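Side-chain contacts in cephalosporin acylase (Bacillus halodurans, PDB 2NLZ), which is probably an Ntn hydrolase of the gamma-glutamyltranspeptidase family, perhaps a cephalosporin acylase, its function not yet established: residues L208-I211 and E217-Y220; Q227-F232 and L239-L244. The protein carries 1 engineered substitution. All blocks are in the same frame, centred on the assembly; numbering follows the deposited sequence.

Each contact joins a longer helix to the short one that follows it in the chain: 202-212 meets 217-221 in contact 1, and 223-234 meets 241-245 in contact 2. Contact 1 closes before contact 2 opens, and their centres lie about 14 Å apart, at about 23 and 25 Å from the centre of the chain and on the same side of it. They touch directly. Phe219 CE1 makes an apolar contact with Ile228 CD1 at 3.9 Å, and the backbone oxygen Tyr220 O packs 3.3 Å from Leu244 CB. Neither contact involves a known ligand or catalytic residue; both are packing between consecutive helices.

Contact 1. Residues L208-I211 and E217-Y220; sequences LRSI and ESFY
Ser218 OG is 3.0 Å from Ser210 OG, a hydroxyl-to-hydroxyl hydrogen bond in which either serine could be the donor. A weak hydrogen bond from Leu224 N, at the start of helix 223-234, also reaches Ser218 OG, which thus has partners on two other helices. The two serines use the same side-chain setting: each oxygen lies anti to its own backbone nitrogen (chi1 -172° in Ser210, 166° in Ser218), and these settings bring the hydroxyls together across the gap between helices 202-212 and 217-221. Ser218 CB follows its oxygen in, 3.5 Å from Ser210 OG.

Beside this polar pair runs an apolar one. Ile211 and Phe219 lie alongside each other and point the same way, with the branch methyl Ile211 CG2 3.7 Å from Phe219 CB. Standing anti to its carbonyl carbon, CG2 is the branch that Ile211 presents to this methylene. It is the methylene, not the ring, that touches; the ring continues away from helix 202-212. The Phe219 side chain also touches Pro120 and Pro123, and its ring reaches Ile228. Trp126 of helix 122-133 packs against Ile211 as well.

The two consecutive helices are joined by a short connection, and Ser214 in that connection accompanies the side-chain bond: its OG is hydrogen-bonded to both Ser210 O and Ser218 N. The CA atoms of Ile211 and Ser218 come within 5.9 Å, and the contact buries 168 Å² in all. A serine-serine hydrogen bond thus lies beside an apolar contact of Ile211 with Phe219, and the buried Ser218 hydroxyl is satisfied by Ser210 OG and, weakly, by Leu224 N.

Contact 2. Residues Q227-F232 and L239-L244; sequences QIHAFF and LTKEDL
His229 lies against the start of helix 241-245, where Thr240 and Asp243 form a capping box. The imidazole meets the N-cap at its edge: ND1 is 3.3 Å from Thr240 CA, near the ring plane. Over one face passes Lys241, its CG 4.0 Å from the ring centroid and 29° off the normal, a CH-pi contact; the chain is extended beyond CG, and CE continues to CD2 of the ring. His229 CG anti to the backbone N (chi1 169°) brings the imidazole to this helix start. With an alanine in place of His229, the aliphatic part of Lys241 would probably lose the ring face it lies on, and a gap would open beside Thr240.

Leu239, just before the cap, serves the apolar half. Its CB sits over a face of the Phe232 ring, 4.0 Å from the centroid, in a second CH-pi contact, while CD1 reaches Ile228 CG2 at 3.7 Å. That same Ile228 methyl also meets Leu244 CD1, so one branch bridges the residue before the cap and the first helical turn. Val117 and Val119, from loops, continue this apolar layer beside Phe232 and Leu239.

Within the box the bonds are reciprocal. Asp243 N donates to Thr240 OG1 at 3.2 Å, and Asp243 OD1 is held separately by Met93 N. Thr240 N returns the bond to Asp243 OD2 at 3.2 Å, meeting that oxygen on its anti side, 16° out of the carboxylate plane.

Contact 1. Residues L208-I211 and E217-Y220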
loop_
_atom_site.group_PDB
_atom_site.type_symbol
_atom_site.label_atom_id
_atom_site.label_comp_id
_atom_site.label_asym_id
_atom_site.label_seq_id
_atom_site.Cartn_x
_atom_site.Cartn_y
_atom_site.Cartn_z
ATOM N N LEU D 208 8.706 -39.497 -25.605
ATOM C CA LEU D 208 9.429 -38.350 -26.139
ATOM C C LEU D 208 10.601 -38.810 -26.983
ATOM O O LEU D 208 10.850 -38.258 -28.047
ATOM C CB LEU D 208 9.898 -37.405 -25.042
ATOM C CG LEU D 208 8.820 -36.487 -24.466
ATOM C CD1 LEU D 208 9.365 -35.757 -23.251
ATOM C CD2 LEU D 208 8.272 -35.495 -25.492
ATOM N N ARG D 209 11.294 -39.846 -26.522
ATOM C CA ARG D 209 12.338 -40.477 -27.320
ATOM C C ARG D 209 11.752 -41.050 -28.621
ATOM O O ARG D 209 12.350 -40.915 -29.688
ATOM C CB ARG D 209 13.067 -41.547 -26.505
ATOM C CG ARG D 209 14.343 -42.076 -27.138
ATOM C CD ARG D 209 15.492 -42.132 -26.134
ATOM N NE ARG D 209 15.048 -42.551 -24.804
ATOM C CZ ARG D 209 15.756 -42.412 -23.684
ATOM N NH1 ARG D 209 16.964 -41.861 -23.708
ATOM N NH2 ARG D 209 15.249 -42.822 -22.532
ATOM N N SER D 210 10.567 -41.647 -28.541
ATOM C CA SER D 210 9.971 -42.260 -29.714
ATOM C C SER D 210 9.592 -41.223 -30.765
ATOM O O SER D 210 9.663 -41.515 -31.956
ATOM C CB SER D 210 8.768 -43.133 -29.340
ATOM O OG SER D 210 8.291 -43.878 -30.457
ATOM N N ILE D 211 9.199 -40.021 -30.341
ATOM C CA ILE D 211 8.850 -38.983 -31.324
ATOM C C ILE D 211 10.069 -38.210 -31.776
ATOM O O ILE D 211 10.070 -37.631 -32.858
ATOM C CB ILE D 211 7.696 -38.016 -30.890
ATOM C CG1 ILE D 211 7.920 -37.447 -29.503
ATOM C CG2 ILE D 211 6.359 -38.727 -30.919
ATOM C CD1 ILE D 211 6.621 -37.171 -28.773
ATOM N N GLU D 217 6.506 -39.028 -36.272
ATOM C CA GLU D 217 5.772 -39.989 -37.096
ATOM C C GLU D 217 5.140 -41.122 -36.272
ATOM O O GLU D 217 4.052 -41.605 -36.600
ATOM C CB GLU D 217 6.684 -40.555 -38.195
ATOM C CG GLU D 217 6.009 -40.779 -39.547
ATOM C CD GLU D 217 5.586 -39.486 -40.230
ATOM O OE1 GLU D 217 6.054 -38.398 -39.830
ATOM O OE2 GLU D 217 4.779 -39.556 -41.179
ATOM N N SER D 218 5.820 -41.521 -35.199
ATOM C CA SER D 218 5.375 -42.614 -34.349
ATOM C C SER D 218 4.072 -42.299 -33.641
ATOM O O SER D 218 3.285 -43.203 -33.370
ATOM C CB SER D 218 6.436 -42.936 -33.310
ATOM O OG SER D 218 5.904 -43.766 -32.300
ATOM N N PHE D 219 3.859 -41.014 -33.349
ATOM C CA PHE D 219 2.679 -40.540 -32.625
ATOM C C PHE D 219 1.408 -40.614 -33.469
ATOM O O PHE D 219 0.345 -40.951 -32.954
ATOM C CB PHE D 219 2.909 -39.104 -32.149
ATOM C CG PHE D 219 1.858 -38.585 -31.196
ATOM C CD1 PHE D 219 1.945 -38.852 -29.834
ATOM C CD2 PHE D 219 0.807 -37.792 -31.655
ATOM C CE1 PHE D 219 0.985 -38.364 -28.939
ATOM C CE2 PHE D 219 -0.153 -37.303 -30.780
ATOM C CZ PHE D 219 -0.060 -37.591 -29.411
ATOM N N TYR D 220 1.524 -40.307 -34.761
ATOM C CA TYR D 220 0.357 -40.180 -35.640
ATOM C C TYR D 220 0.101 -41.358 -36.580
ATOM O O TYR D 220 -1.046 -41.766 -36.779
ATOM C CB TYR D 220 0.471 -38.908 -36.465
ATOM C CG TYR D 220 0.485 -37.667 -35.630
ATOM C CD1 TYR D 220 -0.685 -37.180 -35.071
ATOM C CD2 TYR D 220 1.669 -36.977 -35.397
ATOM C CE1 TYR D 220 -0.679 -36.043 -34.301
ATOM C CE2 TYR D 220 1.685 -35.838 -34.634
ATOM C CZ TYR D 220 0.506 -35.366 -34.087
ATOM O OH TYR D 220 0.505 -34.218 -33.321
#

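Contact 2. Residues Q227-F232 and L239-L244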
loop_
_atom_site.group_PDB
_atom_site.type_symbol
_atom_site.label_atom_id
_atom_site.label_comp_id
_atom_site.label_asym_id
_atom_site.label_seq_id
_atom_site.Cartn_x
_atom_site.Cartn_y
_atom_site.Cartn_z
ATOM N N GLN D 227 -0.928 -47.669 -30.109
ATOM C CA GLN D 227 -1.192 -47.767 -28.672
ATOM C C GLN D 227 -2.313 -46.842 -28.238
ATOM O O GLN D 227 -3.097 -47.181 -27.352
ATOM C CB GLN D 227 0.058 -47.433 -27.873
ATOM C CG GLN D 227 1.094 -48.522 -27.873
ATOM C CD GLN D 227 2.194 -48.268 -26.866
ATOM O OE1 GLN D 227 3.373 -48.254 -27.215
ATOM N NE2 GLN D 227 1.815 -48.057 -25.609
ATOM N N ILE D 228 -2.365 -45.667 -28.860
ATOM C CA ILE D 228 -3.406 -44.681 -28.607
ATOM C C ILE D 228 -4.741 -45.207 -29.117
ATOM O O ILE D 228 -5.735 -45.170 -28.397
ATOM C CB ILE D 228 -3.079 -43.316 -29.272
ATOM C CG1 ILE D 228 -1.891 -42.649 -28.587
ATOM C CG2 ILE D 228 -4.264 -42.376 -29.198
ATOM C CD1 ILE D 228 -1.271 -41.546 -29.411
ATOM N N HIS D 229 -4.748 -45.714 -30.348
ATOM C CA HIS D 229 -5.959 -46.258 -30.968
ATOM C C HIS D 229 -6.545 -47.421 -30.172
ATOM O O HIS D 229 -7.763 -47.505 -30.005
ATOM C CB HIS D 229 -5.684 -46.681 -32.419
ATOM C CG HIS D 229 -6.791 -47.477 -33.046
ATOM N ND1 HIS D 229 -7.915 -46.892 -33.584
ATOM C CD2 HIS D 229 -6.941 -48.812 -33.221
ATOM C CE1 HIS D 229 -8.713 -47.831 -34.060
ATOM N NE2 HIS D 229 -8.146 -49.004 -33.851
ATOM N N ALA D 230 -5.668 -48.293 -29.673
ATOM C CA ALA D 230 -6.078 -49.514 -28.988
ATOM C C ALA D 230 -6.753 -49.212 -27.664
ATOM O O ALA D 230 -7.742 -49.851 -27.311
ATOM C CB ALA D 230 -4.885 -50.445 -28.782
ATOM N N PHE D 231 -6.223 -48.236 -26.935
ATOM C CA PHE D 231 -6.778 -47.873 -25.633
ATOM C C PHE D 231 -8.152 -47.195 -25.751
ATOM O O PHE D 231 -9.031 -47.395 -24.903
ATOM C CB PHE D 231 -5.804 -46.985 -24.855
ATOM C CG PHE D 231 -6.232 -46.722 -23.436
ATOM C CD1 PHE D 231 -6.115 -47.709 -22.462
ATOM C CD2 PHE D 231 -6.762 -45.495 -23.074
ATOM C CE1 PHE D 231 -6.503 -47.474 -21.153
ATOM C CE2 PHE D 231 -7.163 -45.261 -21.772
ATOM C CZ PHE D 231 -7.029 -46.254 -20.810
ATOM N N PHE D 232 -8.323 -46.397 -26.802
ATOM C CA PHE D 232 -9.589 -45.720 -27.070
ATOM C C PHE D 232 -10.665 -46.689 -27.553
ATOM O O PHE D 232 -11.821 -46.598 -27.135
ATOM C CB PHE D 232 -9.391 -44.575 -28.069
ATOM C CG PHE D 232 -9.010 -43.279 -27.421
ATOM C CD1 PHE D 232 -9.942 -42.259 -27.280
ATOM C CD2 PHE D 232 -7.729 -43.088 -26.918
ATOM C CE1 PHE D 232 -9.599 -41.061 -26.665
ATOM C CE2 PHE D 232 -7.375 -41.891 -26.295
ATOM C CZ PHE D 232 -8.315 -40.878 -26.170
ATOM N N LEU D 239 -11.609 -41.715 -31.135
ATOM C CA LEU D 239 -10.288 -41.487 -31.695
ATOM C C LEU D 239 -9.697 -42.753 -32.328
ATOM O O LEU D 239 -9.527 -43.773 -31.659
ATOM C CB LEU D 239 -9.377 -40.972 -30.585
ATOM C CG LEU D 239 -8.363 -39.869 -30.890
ATOM C CD1 LEU D 239 -6.947 -40.382 -30.848
ATOM C CD2 LEU D 239 -8.656 -39.228 -32.218
ATOM N N THR D 240 -9.387 -42.688 -33.622
ATOM C CA THR D 240 -8.856 -43.844 -34.339
ATOM C C THR D 240 -7.443 -43.599 -34.859
ATOM O O THR D 240 -6.944 -42.469 -34.801
ATOM C CB THR D 240 -9.751 -44.239 -35.534
ATOM O OG1 THR D 240 -9.746 -43.187 -36.510
ATOM C CG2 THR D 240 -11.184 -44.523 -35.082
ATOM N N LYS D 241 -6.811 -44.669 -35.359
ATOM C CA LYS D 241 -5.528 -44.604 -36.059
ATOM C C LYS D 241 -5.605 -43.584 -37.171
ATOM O O LYS D 241 -4.733 -42.725 -37.292
ATOM C CB LYS D 241 -5.207 -45.944 -36.712
ATOM C CG LYS D 241 -4.565 -46.988 -35.842
ATOM C CD LYS D 241 -4.398 -48.269 -36.647
ATOM C CE LYS D 241 -4.340 -49.498 -35.756
ATOM N NZ LYS D 241 -4.491 -50.755 -36.543
ATOM N N GLU D 242 -6.662 -43.694 -37.978
ATOM C CA GLU D 242 -6.820 -42.914 -39.204
ATOM C C GLU D 242 -7.060 -41.432 -38.944
ATOM O O GLU D 242 -6.745 -40.593 -39.793
ATOM C CB GLU D 242 -7.933 -43.499 -40.077
ATOM C CG GLU D 242 -7.564 -44.822 -40.731
ATOM C CD GLU D 242 -8.685 -45.843 -40.645
ATOM O OE1 GLU D 242 -9.644 -45.753 -41.441
ATOM O OE2 GLU D 242 -8.604 -46.739 -39.777
ATOM N N ASP D 243 -7.616 -41.120 -37.775
ATOM C CA ASP D 243 -7.777 -39.736 -37.338
ATOM C C ASP D 243 -6.414 -39.101 -37.118
ATOM O O ASP D 243 -6.155 -37.989 -37.575
ATOM C CB ASP D 243 -8.595 -39.674 -36.054
ATOM C CG ASP D 243 -10.083 -39.764 -36.306
ATOM O OD1 ASP D 243 -10.556 -39.140 -37.280
ATOM O OD2 ASP D 243 -10.777 -40.452 -35.522
ATOM N N LEU D 244 -5.550 -39.828 -36.422
ATOM C CA LEU D 244 -4.180 -39.401 -36.177
ATOM C C LEU D 244 -3.366 -39.388 -37.471
ATOM O O LEU D 244 -2.623 -38.442 -37.731
ATOM C CB LEU D 244 -3.506 -40.314 -35.140
ATOM C CG LEU D 244 -4.150 -40.463 -33.760
ATOM C CD1 LEU D 244 -3.549 -41.608 -32.956
ATOM C CD2 LEU D 244 -4.072 -39.149 -32.975
#